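PDB 2EG4: probable thiosulfate sulfurtransferase from Thermus thermophilus, which probably moves sulfur from thiosulfate to cyanide or a like acceptor, as a two-repeat rhodanese, and binds a zinc ion. Local coordinates for residues Arg77-Leu82 and Ala200-Arg205; Pro140-Gly145 and Gly194-Val199; Ala125-Arg130 and Arg210-Leu215. All coordinates share one frame; numbering follows the deposited sequence.

Contact 1 of 3, residues Arg77-Leu82 and Ala200-Arg205; sequences RTAFFL and AFFVLR
Phe80 on helix 73-84 drives the rim of its ring into the face of Phe201 on helix 195-206, a T-shaped pair at the meeting of the two rhodanese-like halves of the chain. The ring centroids lie 5.0 Å apart and the planes stand at 83°. Of the Phe80 rim, CD1 and CE1 do the touching: CD1 comes to 3.8 Å from Phe201 CE2, while CE1 stands over the middle of the Phe201 ring. Phe80 achieves this with CG anti to the backbone N (chi1 -177°), which carries the ring outward to the neighbouring helix although its CB does not aim there. The other face of Phe201 rests on the aliphatic CG of Arg205, one turn further along the same helix, and Trp121 also meets this ring.

Phe202 makes the second part of the contact. Its ring comes edge-on to the backbone of helix 73-84, with CE2 3.8 Å from Phe80 N, and the same end of the ring touches the methyl of Ala79, whose CB is 3.9 Å from Phe202 CZ. CD2 of Phe201 in turn sits over the centre of the Phe202 ring, tying the three aromatic side chains into one cluster. Were Phe201 replaced by an alanine, the edge of Phe80 would probably face a gap and the Phe202 ring lose the neighbour over its face.

The helix segments run 10.6 Å apart at 71°, a spacing bridged by rings rather than by close backbone approach, with the small Ala79 admitting the end of Phe202. No hydrogen bond or salt bridge links the two segments; this part of the join between the rhodanese-like units depends on largely buried apolar packing and probably gains from the edge-to-face attraction.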
loop_
_atom_site.group_PDB
_atom_site.type_symbol
_atom_site.label_atom_id
_atom_site.label_comp_id
_atom_site.label_asym_id
_atom_site.label_seq_id
_atom_site.Cartn_x
_atom_site.Cartn_y
_atom_site.Cartn_z
ATOM N N ARG A 77 0.112 2.604 1.680
ATOM C CA ARG A 77 0.073 1.243 2.230
ATOM C C ARG A 77 -1.258 1.047 2.948
ATOM O O ARG A 77 -1.858 -0.009 2.859
ATOM C CB ARG A 77 1.224 0.977 3.195
ATOM C CG ARG A 77 1.433 -0.542 3.411
ATOM C CD ARG A 77 2.450 -0.813 4.533
ATOM N NE ARG A 77 2.881 -2.218 4.585
ATOM C CZ ARG A 77 2.731 -3.022 5.636
ATOM N NH1 ARG A 77 2.143 -2.583 6.755
ATOM N NH2 ARG A 77 3.215 -4.258 5.590
ATOM N N THR A 78 -1.742 2.096 3.609
ATOM C CA THR A 78 -3.017 1.985 4.290
ATOM C C THR A 78 -4.131 1.820 3.247
ATOM O O THR A 78 -4.992 0.961 3.410
ATOM C CB THR A 78 -3.263 3.211 5.209
ATOM O OG1 THR A 78 -2.169 3.323 6.145
ATOM C CG2 THR A 78 -4.556 3.017 6.023
ATOM N N ALA A 79 -4.114 2.623 2.176
ATOM C CA ALA A 79 -5.132 2.492 1.135
ATOM C C ALA A 79 -5.059 1.117 0.487
ATOM O O ALA A 79 -6.083 0.542 0.104
ATOM C CB ALA A 79 -4.959 3.586 0.068
ATOM N N PHE A 80 -3.843 0.607 0.365
ATOM C CA PHE A 80 -3.642 -0.705 -0.225
ATOM C C PHE A 80 -4.352 -1.773 0.608
ATOM O O PHE A 80 -5.038 -2.632 0.060
ATOM C CB PHE A 80 -2.166 -1.046 -0.339
ATOM C CG PHE A 80 -1.927 -2.372 -1.012
ATOM C CD1 PHE A 80 -2.170 -2.522 -2.381
ATOM C CD2 PHE A 80 -1.564 -3.488 -0.264
ATOM C CE1 PHE A 80 -2.061 -3.770 -2.989
ATOM C CE2 PHE A 80 -1.452 -4.747 -0.871
ATOM C CZ PHE A 80 -1.702 -4.883 -2.228
ATOM N N PHE A 81 -4.203 -1.719 1.919
ATOM C CA PHE A 81 -4.893 -2.701 2.759
ATOM C C PHE A 81 -6.414 -2.573 2.636
ATOM O O PHE A 81 -7.123 -3.575 2.539
ATOM C CB PHE A 81 -4.515 -2.515 4.236
ATOM C CG PHE A 81 -3.236 -3.185 4.628
ATOM C CD1 PHE A 81 -3.167 -4.576 4.713
ATOM C CD2 PHE A 81 -2.122 -2.443 4.955
ATOM C CE1 PHE A 81 -1.988 -5.207 5.131
ATOM C CE2 PHE A 81 -0.928 -3.054 5.382
ATOM C CZ PHE A 81 -0.866 -4.451 5.469
ATOM N N LEU A 82 -6.939 -1.340 2.676
ATOM C CA LEU A 82 -8.390 -1.199 2.599
ATOM C C LEU A 82 -8.933 -1.696 1.256
ATOM O O LEU A 82 -9.971 -2.365 1.221
ATOM C CB LEU A 82 -8.792 0.264 2.875
ATOM C CG LEU A 82 -9.119 0.584 4.349
ATOM C CD1 LEU A 82 -8.067 0.016 5.265
ATOM C CD2 LEU A 82 -9.259 2.104 4.564
ATOM N N ALA A 200 3.824 2.942 -5.779
ATOM C CA ALA A 200 4.037 2.631 -7.200
ATOM C C ALA A 200 2.835 1.884 -7.758
ATOM O O ALA A 200 2.461 2.058 -8.931
ATOM C CB ALA A 200 5.293 1.818 -7.354
ATOM N N PHE A 201 2.217 1.064 -6.905
ATOM C CA PHE A 201 1.040 0.287 -7.265
ATOM C C PHE A 201 -0.059 1.242 -7.721
ATOM O O PHE A 201 -0.575 1.112 -8.828
ATOM C CB PHE A 201 0.574 -0.547 -6.051
ATOM C CG PHE A 201 -0.788 -1.190 -6.212
ATOM C CD1 PHE A 201 -0.926 -2.442 -6.800
ATOM C CD2 PHE A 201 -1.924 -0.553 -5.731
ATOM C CE1 PHE A 201 -2.170 -3.059 -6.903
ATOM C CE2 PHE A 201 -3.191 -1.161 -5.834
ATOM C CZ PHE A 201 -3.307 -2.420 -6.423
ATOM N N PHE A 202 -0.413 2.213 -6.880
ATOM C CA PHE A 202 -1.459 3.165 -7.249
ATOM C C PHE A 202 -1.129 4.063 -8.437
ATOM O O PHE A 202 -2.014 4.362 -9.250
ATOM C CB PHE A 202 -1.852 4.016 -6.037
ATOM C CG PHE A 202 -2.669 3.268 -5.047
ATOM C CD1 PHE A 202 -3.952 2.837 -5.384
ATOM C CD2 PHE A 202 -2.149 2.943 -3.797
ATOM C CE1 PHE A 202 -4.705 2.088 -4.496
ATOM C CE2 PHE A 202 -2.892 2.194 -2.900
ATOM C CZ PHE A 202 -4.176 1.762 -3.246
ATOM N N VAL A 203 0.125 4.483 -8.548
ATOM C CA VAL A 203 0.531 5.330 -9.660
ATOM C C VAL A 203 0.409 4.544 -10.956
ATOM O O VAL A 203 -0.211 5.008 -11.923
ATOM C CB VAL A 203 1.997 5.796 -9.525
ATOM C CG1 VAL A 203 2.450 6.506 -10.825
ATOM C CG2 VAL A 203 2.131 6.738 -8.339
ATOM N N LEU A 204 0.992 3.346 -10.973
ATOM C CA LEU A 204 0.952 2.523 -12.173
ATOM C C LEU A 204 -0.480 2.197 -12.579
ATOM O O LEU A 204 -0.818 2.249 -13.764
ATOM C CB LEU A 204 1.749 1.229 -11.967
ATOM C CG LEU A 204 3.271 1.382 -11.942
ATOM C CD1 LEU A 204 3.936 0.055 -11.630
ATOM C CD2 LEU A 204 3.753 1.892 -13.304
ATOM N N ARG A 205 -1.318 1.849 -11.608
ATOM C CA ARG A 205 -2.707 1.519 -11.901
ATOM C C ARG A 205 -3.423 2.703 -12.537
ATOM O O ARG A 205 -4.237 2.527 -13.456
ATOM C CB ARG A 205 -3.434 1.067 -10.623
ATOM C CG ARG A 205 -3.036 -0.344 -10.196
ATOM C CD ARG A 205 -4.210 -1.301 -10.204
ATOM N NE ARG A 205 -3.772 -2.697 -10.221
ATOM C CZ ARG A 205 -4.595 -3.739 -10.276
ATOM N NH1 ARG A 205 -5.914 -3.548 -10.318
ATOM N NH2 ARG A 205 -4.103 -4.972 -10.287
#

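Contact 2 of 3, residues Pro140-Gly145 and Gly194-Val199; sequences PEEFQG and GARSAV. With SO4 (sulfate ion), chain D.
Glu142 and Arg196 carry a contact between backbones that stay far apart, their CA atoms 12.9 Å from each other, so long side chains alone bridge helix 140-143 and the start of helix 195-206. The latter begins in the loop that, as in rhodaneses, probably forms the active-site anion cradle, and a sulfate ion, probably from the crystallisation liquor, occupies it.

The two side chains come from opposite directions and meet end-on in a bidentate salt bridge. Arg196 NH1 donates to Glu142 OE1 at 3.1 Å, and NH2 to OE2 at 3.0 Å. Both bonds are nearly straight, the second at 170°, and both carboxylate oxygens offer their syn lone pairs. Guanidinium and carboxylate are almost coplanar, 16° apart. Ser139 OG also bonds to Glu142 OE1, and should help to fix the rotation of the carboxylate.

A bend at chi3 (-77°) folds the Arg196 chain so that its NE and NH2 edge faces the sulfate while the NH1 and NH2 end faces Glu142. Arg196 NE donates to sulfate O4 at 3.0 Å. Backbone amides complete the cradle: Ala195 N donates to sulfate O3 at 3.1 Å and Arg196 N to O4 at 2.8 Å, joined by the amides of His192, a zinc ligand, and Ser193. The helix start would further favour an anion here, and Glu142 probably helps, from a second shell, to position the arginine. Arg196 NH2 is shared between the two anions, lying just 2.7 Å from sulfate O2.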
loop_
_atom_site.group_PDB
_atom_site.type_symbol
_atom_site.label_atom_id
_atom_site.label_comp_id
_atom_site.label_asym_id
_atom_site.label_seq_id
_atom_site.Cartn_x
_atom_site.Cartn_y
_atom_site.Cartn_z
ATOM N N PRO A 140 18.794 2.648 -5.177
ATOM C CA PRO A 140 19.828 1.850 -5.842
ATOM C C PRO A 140 20.719 1.150 -4.823
ATOM O O PRO A 140 21.148 0.010 -5.040
ATOM C CB PRO A 140 20.605 2.894 -6.642
ATOM C CG PRO A 140 19.528 3.848 -7.046
ATOM C CD PRO A 140 18.723 3.998 -5.760
ATOM N N GLU A 141 21.002 1.832 -3.713
ATOM C CA GLU A 141 21.851 1.258 -2.660
ATOM C C GLU A 141 21.210 0.033 -2.005
ATOM O O GLU A 141 21.901 -0.912 -1.610
ATOM C CB GLU A 141 22.141 2.293 -1.559
ATOM C CG GLU A 141 23.047 3.449 -1.952
ATOM C CD GLU A 141 22.457 4.328 -3.043
ATOM O OE1 GLU A 141 21.219 4.532 -3.051
ATOM O OE2 GLU A 141 23.241 4.831 -3.887
ATOM N N GLU A 142 19.889 0.072 -1.853
ATOM C CA GLU A 142 19.170 -1.049 -1.257
ATOM C C GLU A 142 19.149 -2.171 -2.290
ATOM O O GLU A 142 19.361 -3.343 -1.968
ATOM C CB GLU A 142 17.731 -0.631 -0.898
ATOM C CG GLU A 142 17.627 0.307 0.323
ATOM C CD GLU A 142 16.279 1.005 0.400
ATOM O OE1 GLU A 142 16.072 2.018 -0.316
ATOM O OE2 GLU A 142 15.414 0.527 1.164
ATOM N N PHE A 143 18.890 -1.792 -3.532
ATOM C CA PHE A 143 18.840 -2.738 -4.644
ATOM C C PHE A 143 20.153 -3.505 -4.799
ATOM O O PHE A 143 20.164 -4.700 -5.113
ATOM C CB PHE A 143 18.540 -1.974 -5.931
ATOM C CG PHE A 143 18.395 -2.845 -7.142
ATOM C CD1 PHE A 143 17.257 -3.630 -7.323
ATOM C CD2 PHE A 143 19.386 -2.860 -8.121
ATOM C CE1 PHE A 143 17.108 -4.406 -8.455
ATOM C CE2 PHE A 143 19.243 -3.641 -9.266
ATOM C CZ PHE A 143 18.107 -4.411 -9.436
ATOM N N GLN A 144 21.263 -2.805 -4.596
ATOM C CA GLN A 144 22.581 -3.411 -4.719
ATOM C C GLN A 144 22.995 -4.182 -3.475
ATOM O O GLN A 144 24.033 -4.858 -3.468
ATOM C CB GLN A 144 23.616 -2.327 -5.013
ATOM C CG GLN A 144 23.406 -1.599 -6.316
ATOM C CD GLN A 144 24.456 -0.532 -6.523
ATOM O OE1 GLN A 144 25.651 -0.810 -6.443
ATOM N NE2 GLN A 144 24.023 0.694 -6.785
ATOM N N GLY A 145 22.178 -4.090 -2.428
ATOM C CA GLY A 145 22.467 -4.784 -1.192
ATOM C C GLY A 145 23.506 -4.103 -0.322
ATOM O O GLY A 145 24.026 -4.715 0.613
ATOM N N GLY A 194 6.326 -3.456 1.569
ATOM C CA GLY A 194 5.221 -3.077 0.691
ATOM C C GLY A 194 4.652 -1.672 0.745
ATOM O O GLY A 194 3.609 -1.427 0.165
ATOM N N ALA A 195 5.332 -0.753 1.430
ATOM C CA ALA A 195 4.846 0.626 1.568
ATOM C C ALA A 195 5.136 1.479 0.328
ATOM O O ALA A 195 4.216 2.000 -0.308
ATOM C CB ALA A 195 5.464 1.278 2.850
ATOM N N ARG A 196 6.405 1.638 -0.024
ATOM C CA ARG A 196 6.725 2.409 -1.206
ATOM C C ARG A 196 6.172 1.746 -2.452
ATOM O O ARG A 196 5.836 2.423 -3.434
ATOM C CB ARG A 196 8.226 2.592 -1.335
ATOM C CG ARG A 196 8.817 3.612 -0.369
ATOM C CD ARG A 196 10.342 3.567 -0.425
ATOM N NE ARG A 196 10.850 2.411 0.313
ATOM C CZ ARG A 196 12.138 2.092 0.429
ATOM N NH1 ARG A 196 13.069 2.834 -0.167
ATOM N NH2 ARG A 196 12.501 1.064 1.191
ATOM N N SER A 197 6.088 0.415 -2.434
ATOM C CA SER A 197 5.559 -0.275 -3.597
ATOM C C SER A 197 4.070 -0.061 -3.706
ATOM O O SER A 197 3.515 -0.137 -4.795
ATOM C CB SER A 197 5.947 -1.771 -3.579
ATOM O OG SER A 197 5.704 -2.368 -2.315
ATOM N N ALA A 198 3.406 0.214 -2.579
ATOM C CA ALA A 198 1.977 0.500 -2.613
ATOM C C ALA A 198 1.803 1.835 -3.358
ATOM O O ALA A 198 0.805 2.057 -4.057
ATOM C CB ALA A 198 1.435 0.632 -1.198
ATOM N N VAL A 199 2.782 2.716 -3.215
ATOM C CA VAL A 199 2.724 4.008 -3.897
ATOM C C VAL A 199 2.851 3.760 -5.400
ATOM O O VAL A 199 2.080 4.284 -6.195
ATOM C CB VAL A 199 3.874 4.954 -3.447
ATOM C CG1 VAL A 199 3.798 6.269 -4.268
ATOM C CG2 VAL A 199 3.740 5.305 -1.974
HETATM S S SO4 D . 9.166 0.150 2.524
HETATM O O1 SO4 D . 9.741 0.622 3.827
HETATM O O2 SO4 D . 10.269 -0.429 1.688
HETATM O O3 SO4 D . 8.120 -0.894 2.782
HETATM O O4 SO4 D . 8.548 1.310 1.799
#

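Contact 3 of 3, residues Ala125-Arg130 and Arg210-Leu215; sequences ADEAAR and RARNYL. With SO4 (sulfate ion), chain H.
Tyr214 lies against helix 125-129 with Ala128 over one face of its ring and Ala125 beside the hydroxyl end, and this is the close, buried side of the contact. Ala128 CB makes a CH-pi contact, 4.1 Å from the ring centroid and 19° off the normal. Ala125 CB approaches Tyr214 OH at 3.4 Å. A chi1 of 175° swings the Tyr214 ring away from its own backbone N, beside its carbonyl carbon, and over to the helix, whose small residues admit it closely: the CA atoms of Ala128 and Tyr214 are only 6.5 Å apart. The buried hydroxyl is satisfied by Glu220 on helix 217-223.

Toward solvent the fit is looser and polar. Glu127 and Arg212, both partly exposed, cross at about a right angle and form a salt bridge through a single pair of atoms, Glu127 OE1 and Arg212 NH2, 3.0 Å apart. Their flat groups are turned 67° against each other, consistent with a single-point contact rather than a coplanar two-pronged one. Glu127 OE2 pairs with Arg119 and OE1 takes the amide of Thr124, whereas Arg212 NH2 donates to Leu122 O besides pairing with Glu127. Exposed Arg130 donates from NH2 to sulfate O3 (2.6 Å) and from NH1 to sulfate O4 and Asp126 O.

The inverse gamma turn centred on Tyr214 lies in the segment of strand 210-213, an outermost strand of the second parallel sheet. Helix packing beside this edge strand belongs to the alpha/beta rhodanese fold, with the zinc ligand His219 on helix 217-223.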
loop_
_atom_site.group_PDB
_atom_site.type_symbol
_atom_site.label_atom_id
_atom_site.label_comp_id
_atom_site.label_asym_id
_atom_site.label_seq_id
_atom_site.Cartn_x
_atom_site.Cartn_y
_atom_site.Cartn_z
ATOM N N ALA A 125 4.795 -14.351 -1.982
ATOM C CA ALA A 125 6.204 -14.616 -2.300
ATOM C C ALA A 125 6.297 -15.563 -3.474
ATOM O O ALA A 125 7.101 -15.366 -4.381
ATOM C CB ALA A 125 6.926 -15.226 -1.115
ATOM N N ASP A 126 5.481 -16.604 -3.450
ATOM C CA ASP A 126 5.501 -17.560 -4.554
ATOM C C ASP A 126 5.144 -16.921 -5.888
ATOM O O ASP A 126 5.737 -17.240 -6.933
ATOM C CB ASP A 126 4.547 -18.705 -4.250
ATOM C CG ASP A 126 5.235 -19.828 -3.536
ATOM O OD1 ASP A 126 5.598 -20.813 -4.219
ATOM O OD2 ASP A 126 5.441 -19.707 -2.308
ATOM N N GLU A 127 4.183 -16.003 -5.865
ATOM C CA GLU A 127 3.771 -15.342 -7.092
ATOM C C GLU A 127 4.859 -14.369 -7.534
ATOM O O GLU A 127 5.137 -14.241 -8.724
ATOM C CB GLU A 127 2.437 -14.620 -6.885
ATOM C CG GLU A 127 1.278 -15.609 -6.703
ATOM C CD GLU A 127 0.044 -14.985 -6.078
ATOM O OE1 GLU A 127 0.153 -13.872 -5.518
ATOM O OE2 GLU A 127 -1.023 -15.625 -6.129
ATOM N N ALA A 128 5.494 -13.704 -6.577
ATOM C CA ALA A 128 6.558 -12.766 -6.917
ATOM C C ALA A 128 7.732 -13.515 -7.544
ATOM O O ALA A 128 8.311 -13.050 -8.533
ATOM C CB ALA A 128 7.022 -12.009 -5.672
ATOM N N ALA A 129 8.057 -14.676 -6.977
ATOM C CA ALA A 129 9.167 -15.508 -7.442
ATOM C C ALA A 129 9.022 -15.954 -8.892
ATOM O O ALA A 129 10.014 -16.230 -9.567
ATOM C CB ALA A 129 9.280 -16.735 -6.565
ATOM N N ARG A 130 7.782 -16.052 -9.352
ATOM C CA ARG A 130 7.512 -16.490 -10.717
ATOM C C ARG A 130 7.101 -15.355 -11.642
ATOM O O ARG A 130 6.770 -15.586 -12.804
ATOM C CB ARG A 130 6.417 -17.558 -10.691
ATOM C CG ARG A 130 6.756 -18.742 -9.813
ATOM C CD ARG A 130 5.578 -19.684 -9.666
ATOM N NE ARG A 130 5.953 -20.985 -9.110
ATOM C CZ ARG A 130 6.368 -21.202 -7.867
ATOM N NH1 ARG A 130 6.477 -20.200 -7.001
ATOM N NH2 ARG A 130 6.675 -22.436 -7.484
ATOM N N ARG A 210 -1.233 -3.010 -15.105
ATOM C CA ARG A 210 -1.760 -3.979 -14.153
ATOM C C ARG A 210 -0.705 -4.308 -13.098
ATOM O O ARG A 210 -0.092 -5.390 -13.087
ATOM C CB ARG A 210 -2.220 -5.235 -14.893
ATOM C CG ARG A 210 -3.452 -4.976 -15.777
ATOM C CD ARG A 210 -3.808 -6.176 -16.648
ATOM N NE ARG A 210 -4.869 -5.851 -17.598
ATOM C CZ ARG A 210 -5.082 -6.511 -18.735
ATOM N NH1 ARG A 210 -4.305 -7.536 -19.066
ATOM N NH2 ARG A 210 -6.059 -6.138 -19.552
ATOM N N ALA A 211 -0.491 -3.356 -12.205
ATOM C CA ALA A 211 0.486 -3.538 -11.137
ATOM C C ALA A 211 -0.095 -4.351 -9.966
ATOM O O ALA A 211 -1.260 -4.212 -9.619
ATOM C CB ALA A 211 0.963 -2.179 -10.644
ATOM N N ARG A 212 0.733 -5.212 -9.380
ATOM C CA ARG A 212 0.335 -6.055 -8.245
ATOM C C ARG A 212 1.434 -5.853 -7.219
ATOM O O ARG A 212 2.614 -5.840 -7.563
ATOM C CB ARG A 212 0.290 -7.527 -8.640
ATOM C CG ARG A 212 -0.753 -7.880 -9.672
ATOM C CD ARG A 212 -0.542 -9.325 -10.094
ATOM N NE ARG A 212 -0.727 -10.237 -8.971
ATOM C CZ ARG A 212 -0.490 -11.545 -9.022
ATOM N NH1 ARG A 212 -0.052 -12.100 -10.145
ATOM N NH2 ARG A 212 -0.700 -12.301 -7.951
ATOM N N ASN A 213 1.044 -5.730 -5.952
ATOM C CA ASN A 213 1.967 -5.423 -4.861
ATOM C C ASN A 213 2.398 -6.630 -4.042
ATOM O O ASN A 213 1.556 -7.326 -3.491
ATOM C CB ASN A 213 1.261 -4.394 -3.942
ATOM C CG ASN A 213 2.193 -3.717 -2.920
ATOM O OD1 ASN A 213 1.725 -3.143 -1.909
ATOM N ND2 ASN A 213 3.467 -3.735 -3.180
ATOM N N TYR A 214 3.707 -6.855 -3.961
ATOM C CA TYR A 214 4.261 -7.957 -3.174
ATOM C C TYR A 214 4.343 -7.406 -1.763
ATOM O O TYR A 214 5.374 -6.895 -1.331
ATOM C CB TYR A 214 5.665 -8.357 -3.658
ATOM C CG TYR A 214 6.321 -9.418 -2.784
ATOM C CD1 TYR A 214 5.554 -10.271 -1.992
ATOM C CD2 TYR A 214 7.705 -9.540 -2.728
ATOM C CE1 TYR A 214 6.162 -11.211 -1.147
ATOM C CE2 TYR A 214 8.316 -10.469 -1.909
ATOM C CZ TYR A 214 7.533 -11.300 -1.109
ATOM O OH TYR A 214 8.142 -12.191 -0.266
ATOM N N LEU A 215 3.230 -7.543 -1.044
ATOM C CA LEU A 215 3.127 -7.012 0.306
ATOM C C LEU A 215 4.179 -7.552 1.275
ATOM O O LEU A 215 4.731 -6.787 2.061
ATOM C CB LEU A 215 1.709 -7.254 0.820
ATOM C CG LEU A 215 1.343 -6.631 2.158
ATOM C CD1 LEU A 215 1.598 -5.114 2.144
ATOM C CD2 LEU A 215 -0.107 -6.947 2.435
HETATM S S SO4 H . 8.628 -21.197 -4.407
HETATM O O1 SO4 H . 8.707 -21.638 -2.975
HETATM O O2 SO4 H . 10.012 -21.086 -4.976
HETATM O O3 SO4 H . 7.846 -22.203 -5.197
HETATM O O4 SO4 H . 7.952 -19.859 -4.483
#

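How the contacts relate
Contact 1 lies near the centre of the chain and is purely aromatic and apolar, joining the two rhodanese-like units; contact 2 lies at the surface, held by charge and a bound anion; contact 3 combines both, a buried ring beside a more exposed ion pair. Contacts 1 and 2 share helix 195-206, using its middle and its start, and touch where Arg77 packs on Ala195 and Ala198. Strand 210-213, used by contact 3, follows that helix in the chain and lies against it: Arg205 NE probably bonds to Ala211 O, and Phe80 packs on Asn213. Contacts 2 and 3 stay inside the second rhodanese-like unit, whereas contact 1 crosses between units.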